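Local coordinates for DNA methyltransferase (Nicotiana tabacum, PDB 4ONQ), which probably transfers methyl groups from S-adenosylmethionine to carbon 5 of cytosines in DNA, and is represented here by its catalytic domain, at residues 134-137 and 138-142; 262-265 and 266-269; 338-341 and 342-345. The protein carries 5 engineered substitutions. All coordinates share one frame; numbering follows the deposited sequence.

Contact 1. Residues 134-137 and 138-142; sequences LTNR and IRKAV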
ATOM      1  N   LEU A 134     -19.929 -15.091  12.880  1.00 37.83           N
ATOM      2  CA  LEU A 134     -19.713 -13.888  13.672  1.00 34.62           C
ATOM      3  C   LEU A 134     -20.775 -12.810  13.433  1.00 36.53           C
ATOM      4  O   LEU A 134     -21.307 -12.244  14.387  1.00 36.80           O
ATOM      5  CB  LEU A 134     -18.318 -13.333  13.389  1.00 41.66           C
ATOM      6  CG  LEU A 134     -17.967 -11.985  14.012  1.00 42.77           C
ATOM      7  CD1 LEU A 134     -18.005 -12.052  15.536  1.00 33.10           C
ATOM      8  CD2 LEU A 134     -16.598 -11.553  13.519  1.00 48.38           C
ATOM      9  N   THR A 135     -21.087 -12.526  12.168  1.00 29.65           N
ATOM     10  CA  THR A 135     -22.076 -11.492  11.869  1.00 28.88           C
ATOM     11  C   THR A 135     -23.462 -11.941  12.328  1.00 30.91           C
ATOM     12  O   THR A 135     -24.335 -11.120  12.610  1.00 36.78           O
ATOM     13  CB  THR A 135     -22.096 -11.092  10.365  1.00 28.88           C
ATOM     14  OG1 THR A 135     -22.408 -12.230   9.546  1.00 31.56           O
ATOM     15  CG2 THR A 135     -20.761 -10.507   9.944  1.00 26.75           C
ATOM     16  N   ASN A 136     -23.656 -13.253  12.400  1.00 30.78           N
ATOM     17  CA  ASN A 136     -24.857 -13.810  13.001  1.00 32.31           C
ATOM     18  C   ASN A 136     -24.892 -13.521  14.500  1.00 36.97           C
ATOM     19  O   ASN A 136     -25.904 -13.054  15.030  1.00 33.87           O
ATOM     20  CB  ASN A 136     -24.932 -15.310  12.753  1.00 34.07           C
ATOM     21  CG  ASN A 136     -26.301 -15.880  13.055  1.00 35.89           C
ATOM     22  OD1 ASN A 136     -27.320 -15.228  12.836  1.00 39.40           O
ATOM     23  ND2 ASN A 136     -26.330 -17.105  13.562  1.00 38.22           N
ATOM     24  N   ARG A 137     -23.780 -13.791  15.181  1.00 37.17           N
ATOM     25  CA  ARG A 137     -23.684 -13.487  16.604  1.00 39.52           C
ATOM     26  C   ARG A 137     -23.998 -12.015  16.861  1.00 38.63           C
ATOM     27  O   ARG A 137     -24.696 -11.682  17.819  1.00 38.89           O
ATOM     28  CB  ARG A 137     -22.301 -13.840  17.169  1.00 44.48           C
ATOM     29  CG  ARG A 137     -21.917 -15.320  17.075  1.00 61.94           C
ATOM     30  CD  ARG A 137     -23.075 -16.252  17.423  1.00 59.64           C
ATOM     31  NE  ARG A 137     -23.684 -15.941  18.712  1.00 72.31           N
ATOM     32  CZ  ARG A 137     -24.753 -16.560  19.202  1.00 71.47           C
ATOM     33  NH1 ARG A 137     -25.334 -17.538  18.515  1.00 66.64           N
ATOM     34  NH2 ARG A 137     -25.240 -16.205  20.384  1.00 64.32           N
ATOM     35  N   ILE A 138     -23.494 -11.141  15.995  1.00 32.99           N
ATOM     36  CA  ILE A 138     -23.700  -9.702  16.158  1.00 42.27           C
ATOM     37  C   ILE A 138     -25.166  -9.329  15.931  1.00 38.82           C
ATOM     38  O   ILE A 138     -25.771  -8.585  16.729  1.00 39.53           O
ATOM     39  CB  ILE A 138     -22.760  -8.897  15.235  1.00 31.66           C
ATOM     40  CG1 ILE A 138     -21.314  -9.071  15.705  1.00 29.87           C
ATOM     41  CG2 ILE A 138     -23.126  -7.432  15.234  1.00 29.15           C
ATOM     42  CD1 ILE A 138     -20.311  -8.315  14.876  1.00 28.80           C
ATOM     43  N   ARG A 139     -25.733  -9.872  14.854  1.00 34.71           N
ATOM     44  CA  ARG A 139     -27.163  -9.747  14.598  1.00 35.77           C
ATOM     45  C   ARG A 139     -27.991 -10.104  15.830  1.00 43.07           C
ATOM     46  O   ARG A 139     -28.821  -9.317  16.250  1.00 48.01           O
ATOM     47  CB  ARG A 139     -27.616 -10.622  13.422  1.00 31.94           C
ATOM     48  CG  ARG A 139     -29.144 -10.757  13.358  1.00 33.74           C
ATOM     49  CD  ARG A 139     -29.631 -11.742  12.310  1.00 36.87           C
ATOM     50  NE  ARG A 139     -29.606 -11.194  10.956  1.00 39.84           N
ATOM     51  CZ  ARG A 139     -30.576 -10.452  10.432  1.00 41.63           C
ATOM     52  NH1 ARG A 139     -31.644 -10.146  11.158  1.00 40.25           N
ATOM     53  NH2 ARG A 139     -30.476 -10.003   9.189  1.00 38.19           N
ATOM     54  N   LYS A 140     -27.762 -11.282  16.408  1.00 42.28           N
ATOM     55  CA  LYS A 140     -28.564 -11.729  17.549  1.00 49.99           C
ATOM     56  C   LYS A 140     -28.315 -10.890  18.798  1.00 49.59           C
ATOM     57  O   LYS A 140     -29.228 -10.632  19.582  1.00 55.27           O
ATOM     58  CB  LYS A 140     -28.329 -13.216  17.836  1.00 44.75           C
ATOM     59  CG  LYS A 140     -28.902 -14.138  16.762  1.00 44.62           C
ATOM     60  CD  LYS A 140     -28.775 -15.597  17.145  1.00 52.43           C
ATOM     61  CE  LYS A 140     -29.235 -16.517  16.017  1.00 58.79           C
ATOM     62  NZ  LYS A 140     -30.653 -16.291  15.624  1.00 59.35           N
ATOM     63  N   ALA A 141     -27.074 -10.454  18.972  1.00 41.53           N
ATOM     64  CA  ALA A 141     -26.725  -9.592  20.092  1.00 41.64           C
ATOM     65  C   ALA A 141     -27.452  -8.233  20.057  1.00 48.97           C
ATOM     66  O   ALA A 141     -27.812  -7.705  21.110  1.00 49.22           O
ATOM     67  CB  ALA A 141     -25.214  -9.397  20.162  1.00 36.99           C
ATOM     68  N   VAL A 142     -27.667  -7.667  18.865  1.00 39.83           N
ATOM     69  CA  VAL A 142     -28.343  -6.360  18.772  1.00 37.44           C
ATOM     70  C   VAL A 142     -29.843  -6.425  18.435  1.00 46.58           C
ATOM     71  O   VAL A 142     -30.575  -5.450  18.623  1.00 48.68           O
ATOM     72  CB  VAL A 142     -27.663  -5.426  17.751  1.00 39.25           C
ATOM     73  CG1 VAL A 142     -26.204  -5.210  18.114  1.00 41.31           C
ATOM     74  CG2 VAL A 142     -27.799  -5.990  16.349  1.00 33.98           C
TER
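N136 and K140, one turn apart on helix 132-143, cross obliquely, and it is the lysine's carbon chain that meets the carboxamide. K140 CE lies 3.8 Å from N136 ND2 and 3.9 Å from N136 OD1, touching both arms of the amide. The lysine can reach back because its CG stands beside its backbone N, anti to the carbonyl carbon (chi1 -69°), which sends the chain toward the preceding turn. R137 approaches the same lysine with a chain bent at chi2 and chi3, bringing NH1 to 4.2 Å from K140 CD at a slant to the guanidinium plane. On the inward side, I138 CG1 rests 3.4 Å from L134 O, and its CD1 is 4.4 Å from L134 CG. I138 continues this apolar strip onto V157 of helix 151-164 and V174 of strand 173-176. Backbone bonds from I138, R139, K140 and A141 to the residues four earlier hold the turns, and R139 carries its charge on to a salt bridge with E143. The helix is thus amphipathic: R137 NH1 meets the lysine at a methylene and stays 6.2 Å from K140 NZ, so the outer face probably rests on van der Waals contact, with solvent likely to moderate the like charges.

Contact 2. Residues 262-265 and 266-269; sequences KSEV and NRDI. With SFG (sinefungin), chain C.
R267 folds back over the first turn of helix 264-276, laying one face of its guanidinium on E264, whose CA sits 3.4 Å above the plane. A bend at chi3 (-55°) turns the group this way, with NH1 3.3 Å from E264 CB and NH2 in a weak bond to K262 O, 3.1 Å away near the guanidinium plane; E261 O takes NH2 as well. A methionine in place of R267 would probably leave the K262 and E261 carbonyls without this donor and take the flat group off E264. Close packing continues beside the ligand. S263 is the N-cap, its OG accepting weakly from N266 N at 3.4 Å, and N266 ND2 makes a weak bond of 3.2 Å to the sinefungin ribose O3'. E261 OE2 also bonds N266 ND2, and S206 OG bonds N266 OD1, while K262 runs along the adenine, its CE 3.4 Å from N7. The loose side belongs to the acids. E264 OE1 stays 4.6 Å from R267 NH1, beyond a salt bridge, and E264 OE2 comes within 3.7 Å of D268 OD2, a proximity likely to be unfavourable. V265 and I269 turn to I198 and H192 in loops, and the cap opens the helix of the Rossmann-like beta-alpha-beta unit between strands 254-260 and 282-286.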
ATOM      1  N   LYS A 262       6.063 -13.777  -6.914  1.00 42.26           N
ATOM      2  CA  LYS A 262       5.962 -15.227  -6.775  1.00 49.04           C
ATOM      3  C   LYS A 262       4.602 -15.789  -7.202  1.00 47.63           C
ATOM      4  O   LYS A 262       4.519 -16.893  -7.742  1.00 56.21           O
ATOM      5  CB  LYS A 262       6.265 -15.628  -5.327  1.00 64.32           C
ATOM      6  CG  LYS A 262       6.622 -17.090  -5.131  1.00 73.24           C
ATOM      7  CD  LYS A 262       6.987 -17.375  -3.682  1.00 90.42           C
ATOM      8  CE  LYS A 262       5.852 -17.002  -2.737  1.00 97.75           C
ATOM      9  NZ  LYS A 262       6.170 -17.356  -1.320  1.00100.88           N
ATOM     10  N   SER A 263       3.539 -15.028  -6.959  1.00 50.86           N
ATOM     11  CA  SER A 263       2.178 -15.497  -7.209  1.00 44.39           C
ATOM     12  C   SER A 263       1.751 -15.289  -8.662  1.00 47.15           C
ATOM     13  O   SER A 263       1.822 -14.174  -9.181  1.00 47.58           O
ATOM     14  CB  SER A 263       1.199 -14.800  -6.260  1.00 50.92           C
ATOM     15  OG  SER A 263      -0.148 -15.103  -6.580  1.00 62.22           O
ATOM     16  N   GLU A 264       1.307 -16.365  -9.309  1.00 39.23           N
ATOM     17  CA  GLU A 264       0.856 -16.306 -10.697  1.00 38.65           C
ATOM     18  C   GLU A 264      -0.428 -15.495 -10.826  1.00 40.83           C
ATOM     19  O   GLU A 264      -0.651 -14.791 -11.806  1.00 41.73           O
ATOM     20  CB  GLU A 264       0.630 -17.712 -11.251  1.00 40.58           C
ATOM     21  CG  GLU A 264       0.212 -17.721 -12.716  1.00 67.34           C
ATOM     22  CD  GLU A 264      -0.121 -19.109 -13.228  1.00 76.12           C
ATOM     23  OE1 GLU A 264       0.292 -20.101 -12.590  1.00 78.32           O
ATOM     24  OE2 GLU A 264      -0.804 -19.205 -14.267  1.00 83.55           O
ATOM     25  N   VAL A 265      -1.278 -15.613  -9.822  1.00 40.16           N
ATOM     26  CA  VAL A 265      -2.511 -14.850  -9.751  1.00 35.45           C
ATOM     27  C   VAL A 265      -2.224 -13.330  -9.746  1.00 37.47           C
ATOM     28  O   VAL A 265      -2.846 -12.553 -10.502  1.00 37.58           O
ATOM     29  CB  VAL A 265      -3.326 -15.347  -8.524  1.00 40.73           C
ATOM     30  CG1 VAL A 265      -3.783 -14.212  -7.645  1.00 45.94           C
ATOM     31  CG2 VAL A 265      -4.476 -16.253  -8.972  1.00 36.21           C
ATOM     32  N   ASN A 266      -1.246 -12.918  -8.939  1.00 36.79           N
ATOM     33  CA  ASN A 266      -0.805 -11.521  -8.912  1.00 32.59           C
ATOM     34  C   ASN A 266      -0.207 -11.058 -10.247  1.00 43.97           C
ATOM     35  O   ASN A 266      -0.564  -9.989 -10.766  1.00 41.69           O
ATOM     36  CB  ASN A 266       0.192 -11.287  -7.774  1.00 40.77           C
ATOM     37  CG  ASN A 266      -0.447 -11.407  -6.398  1.00 43.74           C
ATOM     38  OD1 ASN A 266      -1.671 -11.387  -6.257  1.00 36.22           O
ATOM     39  ND2 ASN A 266       0.388 -11.523  -5.370  1.00 38.84           N
ATOM     40  N   ARG A 267       0.696 -11.869 -10.794  1.00 34.16           N
ATOM     41  CA  ARG A 267       1.310 -11.595 -12.093  1.00 44.42           C
ATOM     42  C   ARG A 267       0.266 -11.384 -13.184  1.00 41.39           C
ATOM     43  O   ARG A 267       0.334 -10.421 -13.949  1.00 40.44           O
ATOM     44  CB  ARG A 267       2.267 -12.722 -12.502  1.00 46.90           C
ATOM     45  CG  ARG A 267       3.568 -12.756 -11.710  1.00 49.33           C
ATOM     46  CD  ARG A 267       4.617 -13.637 -12.385  1.00 52.99           C
ATOM     47  NE  ARG A 267       4.130 -14.991 -12.645  1.00 51.81           N
ATOM     48  CZ  ARG A 267       4.269 -16.012 -11.805  1.00 56.33           C
ATOM     49  NH1 ARG A 267       3.794 -17.206 -12.130  1.00 56.96           N
ATOM     50  NH2 ARG A 267       4.879 -15.842 -10.641  1.00 59.75           N
ATOM     51  N   ASP A 268      -0.707 -12.286 -13.243  1.00 35.40           N
ATOM     52  CA  ASP A 268      -1.794 -12.181 -14.208  1.00 45.15           C
ATOM     53  C   ASP A 268      -2.644 -10.923 -14.003  1.00 45.11           C
ATOM     54  O   ASP A 268      -3.096 -10.301 -14.974  1.00 47.58           O
ATOM     55  CB  ASP A 268      -2.671 -13.430 -14.154  1.00 36.60           C
ATOM     56  CG  ASP A 268      -1.950 -14.662 -14.647  1.00 57.25           C
ATOM     57  OD1 ASP A 268      -1.007 -14.503 -15.454  1.00 64.13           O
ATOM     58  OD2 ASP A 268      -2.321 -15.782 -14.230  1.00 54.35           O
ATOM     59  N   ILE A 269      -2.871 -10.561 -12.742  1.00 35.49           N
ATOM     60  CA  ILE A 269      -3.613  -9.341 -12.441  1.00 37.61           C
ATOM     61  C   ILE A 269      -2.891  -8.131 -13.036  1.00 40.64           C
ATOM     62  O   ILE A 269      -3.500  -7.260 -13.691  1.00 32.09           O
ATOM     63  CB  ILE A 269      -3.801  -9.158 -10.914  1.00 31.27           C
ATOM     64  CG1 ILE A 269      -4.942 -10.039 -10.410  1.00 31.41           C
ATOM     65  CG2 ILE A 269      -4.095  -7.714 -10.572  1.00 30.36           C
ATOM     66  CD1 ILE A 269      -4.914 -10.269  -8.915  1.00 35.31           C
TER
HETATM   67  N   SFG C 700       3.587  -4.628  -3.129  1.00 66.26           N
HETATM   68  CA  SFG C 700       2.443  -5.542  -3.300  1.00 74.87           C
HETATM   69  C   SFG C 700       1.246  -4.679  -3.692  1.00 77.08           C
HETATM   70  O   SFG C 700       1.379  -3.440  -3.634  1.00 73.47           O
HETATM   71  OXT SFG C 700       0.240  -5.290  -4.114  1.00 87.12           O
HETATM   72  CB  SFG C 700       2.243  -6.319  -1.987  1.00 82.30           C
HETATM   73  CG  SFG C 700       3.491  -7.193  -1.895  1.00 80.74           C
HETATM   74  CD  SFG C 700       3.740  -8.122  -0.688  1.00 77.69           C
HETATM   75  NE  SFG C 700       3.882  -7.397   0.577  1.00 73.31           N
HETATM   76  C5' SFG C 700       5.018  -8.844  -1.156  1.00 74.51           C
HETATM   77  C4' SFG C 700       4.400  -9.569  -2.381  1.00 99.01           C
HETATM   78  O4' SFG C 700       5.453 -10.571  -2.004  1.00 99.72           O
HETATM   79  C3' SFG C 700       3.420 -10.721  -2.559  1.00 91.12           C
HETATM   80  O3' SFG C 700       3.160 -10.962  -3.932  1.00 95.69           O
HETATM   81  C2' SFG C 700       4.104 -11.857  -1.905  1.00 87.01           C
HETATM   82  O2' SFG C 700       3.416 -13.071  -2.222  1.00 72.91           O
HETATM   83  C1' SFG C 700       5.291 -11.689  -2.888  1.00100.98           C
HETATM   84  N9  SFG C 700       6.327 -12.712  -2.604  1.00 99.17           N
HETATM   85  C8  SFG C 700       6.422 -13.600  -1.629  1.00102.53           C
HETATM   86  N7  SFG C 700       7.562 -14.270  -1.783  1.00 99.00           N
HETATM   87  C5  SFG C 700       8.197 -13.780  -2.848  1.00 95.62           C
HETATM   88  C6  SFG C 700       9.362 -14.099  -3.424  1.00 88.34           C
HETATM   89  N6  SFG C 700      10.057 -15.085  -2.863  1.00 84.57           N
HETATM   90  N1  SFG C 700       9.821 -13.467  -4.512  1.00 82.53           N
HETATM   91  C2  SFG C 700       9.049 -12.441  -5.057  1.00 86.35           C
HETATM   92  N3  SFG C 700       7.836 -12.129  -4.437  1.00 94.72           N
HETATM   93  C4  SFG C 700       7.448 -12.788  -3.331  1.00 97.31           C

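Contact 3. Residues 338-341 and 342-345; sequences FSSY and VRIL. Engineered in segment 338-341: S339 (natural residue Tyr), S340 (natural residue Asp).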
ATOM      1  N   PHE A 338      13.881  -9.606   2.875  1.00 68.60           N
ATOM      2  CA  PHE A 338      14.400  -8.257   3.003  1.00 72.79           C
ATOM      3  C   PHE A 338      15.857  -8.265   2.572  1.00 71.06           C
ATOM      4  O   PHE A 338      16.330  -7.344   1.903  1.00 71.50           O
ATOM      5  CB  PHE A 338      14.297  -7.770   4.444  1.00 55.75           C
ATOM      6  CG  PHE A 338      15.080  -6.518   4.710  1.00 61.30           C
ATOM      7  CD1 PHE A 338      14.767  -5.339   4.052  1.00 54.37           C
ATOM      8  CD2 PHE A 338      16.127  -6.517   5.615  1.00 58.98           C
ATOM      9  CE1 PHE A 338      15.487  -4.184   4.289  1.00 70.99           C
ATOM     10  CE2 PHE A 338      16.850  -5.363   5.860  1.00 65.85           C
ATOM     11  CZ  PHE A 338      16.531  -4.194   5.197  1.00 66.82           C
ATOM     12  N   SER A 339      16.528  -9.359   2.823  1.00 59.44           N
ATOM     13  CA  SER A 339      17.903  -9.453   2.463  1.00 59.92           C
ATOM     14  C   SER A 339      18.015  -9.539   1.006  1.00 63.59           C
ATOM     15  O   SER A 339      18.934  -9.055   0.427  1.00 69.93           O
ATOM     16  CB  SER A 339      18.525 -10.681   3.083  1.00 67.01           C
ATOM     17  OG  SER A 339      18.487 -10.585   4.485  1.00 78.47           O
ATOM     18  N   SER A 340      17.071 -10.205   0.410  1.00 68.94           N
ATOM     19  CA  SER A 340      17.036 -10.270  -1.045  1.00 72.71           C
ATOM     20  C   SER A 340      16.862  -8.876  -1.644  1.00 64.19           C
ATOM     21  O   SER A 340      17.535  -8.513  -2.620  1.00 59.84           O
ATOM     22  CB  SER A 340      15.917 -11.198  -1.514  1.00 74.86           C
ATOM     23  OG  SER A 340      16.192 -12.545  -1.167  1.00 88.31           O
ATOM     24  N   TYR A 341      15.968  -8.092  -1.047  1.00 62.55           N
ATOM     25  CA  TYR A 341      15.766  -6.720  -1.494  1.00 54.92           C
ATOM     26  C   TYR A 341      17.069  -5.932  -1.428  1.00 55.35           C
ATOM     27  O   TYR A 341      17.450  -5.259  -2.386  1.00 58.73           O
ATOM     28  CB  TYR A 341      14.693  -6.025  -0.655  1.00 48.30           C
ATOM     29  CG  TYR A 341      14.439  -4.592  -1.060  1.00 48.76           C
ATOM     30  CD1 TYR A 341      13.455  -4.277  -1.985  1.00 49.08           C
ATOM     31  CD2 TYR A 341      15.181  -3.552  -0.516  1.00 50.87           C
ATOM     32  CE1 TYR A 341      13.220  -2.973  -2.359  1.00 54.46           C
ATOM     33  CE2 TYR A 341      14.957  -2.245  -0.886  1.00 56.40           C
ATOM     34  CZ  TYR A 341      13.974  -1.959  -1.806  1.00 59.10           C
ATOM     35  OH  TYR A 341      13.746  -0.653  -2.179  1.00 59.19           O
ATOM     36  N   VAL A 342      17.749  -6.027  -0.291  1.00 55.55           N
ATOM     37  CA  VAL A 342      18.990  -5.292  -0.073  1.00 60.12           C
ATOM     38  C   VAL A 342      20.089  -5.716  -1.050  1.00 65.57           C
ATOM     39  O   VAL A 342      20.749  -4.873  -1.662  1.00 68.66           O
ATOM     40  CB  VAL A 342      19.480  -5.469   1.375  1.00 64.06           C
ATOM     41  CG1 VAL A 342      20.821  -4.772   1.587  1.00 60.58           C
ATOM     42  CG2 VAL A 342      18.438  -4.936   2.340  1.00 60.28           C
ATOM     43  N   ARG A 343      20.268  -7.027  -1.188  1.00 58.52           N
ATOM     44  CA  ARG A 343      21.247  -7.597  -2.106  1.00 57.73           C
ATOM     45  C   ARG A 343      21.029  -7.050  -3.507  1.00 55.77           C
ATOM     46  O   ARG A 343      21.967  -6.596  -4.172  1.00 56.95           O
ATOM     47  CB  ARG A 343      21.113  -9.122  -2.135  1.00 63.29           C
ATOM     48  CG  ARG A 343      22.217  -9.840  -2.893  1.00 71.47           C
ATOM     49  CD  ARG A 343      21.817 -11.269  -3.254  1.00 78.66           C
ATOM     50  NE  ARG A 343      21.079 -11.326  -4.515  1.00 86.00           N
ATOM     51  CZ  ARG A 343      19.855 -11.825  -4.649  1.00 85.80           C
ATOM     52  NH1 ARG A 343      19.219 -12.325  -3.597  1.00 93.72           N
ATOM     53  NH2 ARG A 343      19.269 -11.832  -5.838  1.00 74.31           N
ATOM     54  N   ILE A 344      19.777  -7.081  -3.948  1.00 57.23           N
ATOM     55  CA  ILE A 344      19.448  -6.649  -5.301  1.00 63.54           C
ATOM     56  C   ILE A 344      19.632  -5.146  -5.506  1.00 61.95           C
ATOM     57  O   ILE A 344      20.202  -4.717  -6.518  1.00 64.35           O
ATOM     58  CB  ILE A 344      18.033  -7.103  -5.695  1.00 50.56           C
ATOM     59  CG1 ILE A 344      18.017  -8.624  -5.830  1.00 50.29           C
ATOM     60  CG2 ILE A 344      17.583  -6.442  -6.983  1.00 48.86           C
ATOM     61  CD1 ILE A 344      16.779  -9.164  -6.462  1.00 52.11           C
ATOM     62  N   LEU A 345      19.166  -4.349  -4.549  1.00 59.06           N
ATOM     63  CA  LEU A 345      19.350  -2.903  -4.625  1.00 57.71           C
ATOM     64  C   LEU A 345      20.837  -2.583  -4.727  1.00 58.91           C
ATOM     65  O   LEU A 345      21.257  -1.771  -5.556  1.00 53.44           O
ATOM     66  CB  LEU A 345      18.728  -2.202  -3.414  1.00 51.06           C
ATOM     67  CG  LEU A 345      19.052  -0.715  -3.233  1.00 55.54           C
ATOM     68  CD1 LEU A 345      18.689   0.087  -4.469  1.00 61.02           C
ATOM     69  CD2 LEU A 345      18.338  -0.155  -2.016  1.00 57.51           C
TER
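One face of the F338 ring receives V342 CG2, a CH-pi contact with the methyl 3.7 Å from the ring centroid and 21° off the normal; the same ring also meets Y42. V342 CG2 points back to it because this branch lies beside the backbone N, anti to the carbonyl carbon. The Y341 ring runs alongside L345, pointing the same way, with L345 CD2 at an oblique 4.1 Å from Y341 CE2. Over one face of the R343 guanidinium lies S340 O, 4.3 Å above the plane and toward its rim; R343 NH2 is bonded to L292 O and V289 O. All this lies on helix 337-352, which packs on the central sheet of the Rossmann-like class I methyltransferase fold: Y341 and L345 touch F40 of strand 39-45, and I344 reaches L234 and L236 of strand 231-236. F338 and V342 instead cover S59 of helix 50-59. S339 and S340 are engineered, replacing Tyr and Asp. S340 OG bonds to S336 O and comes no nearer than 3.9 Å to R343 NH1, while its side chain is about 7 Å from the bound sinefungin. I344 CG1 packs 3.2 Å from S340 O, the acceptor for I344 N one turn on.

Overall arrangement
Following the chain, contact 1 comes first, joining helix 132-143 to helix 151-164 and the hairpin 166-176 in an outlying lobe, probably the target-recognition part as in other C5 methyltransferases. Contact 2 opens helix 264-276, which links strands 254-260 and 282-286 beside the cofactor pocket. Contact 3 follows the unmodelled residues 316-335, which include the predicted active-site Cys316; its helix 337-352 packs against strands 39-45 and 231-236 and helix 50-59. Each is a local turn, so none closes a long loop and the three follow in series without nesting or crossing. Centres of contacts 1 and 3 are about 46 Å apart, those of contacts 2 and 3 about 21 Å.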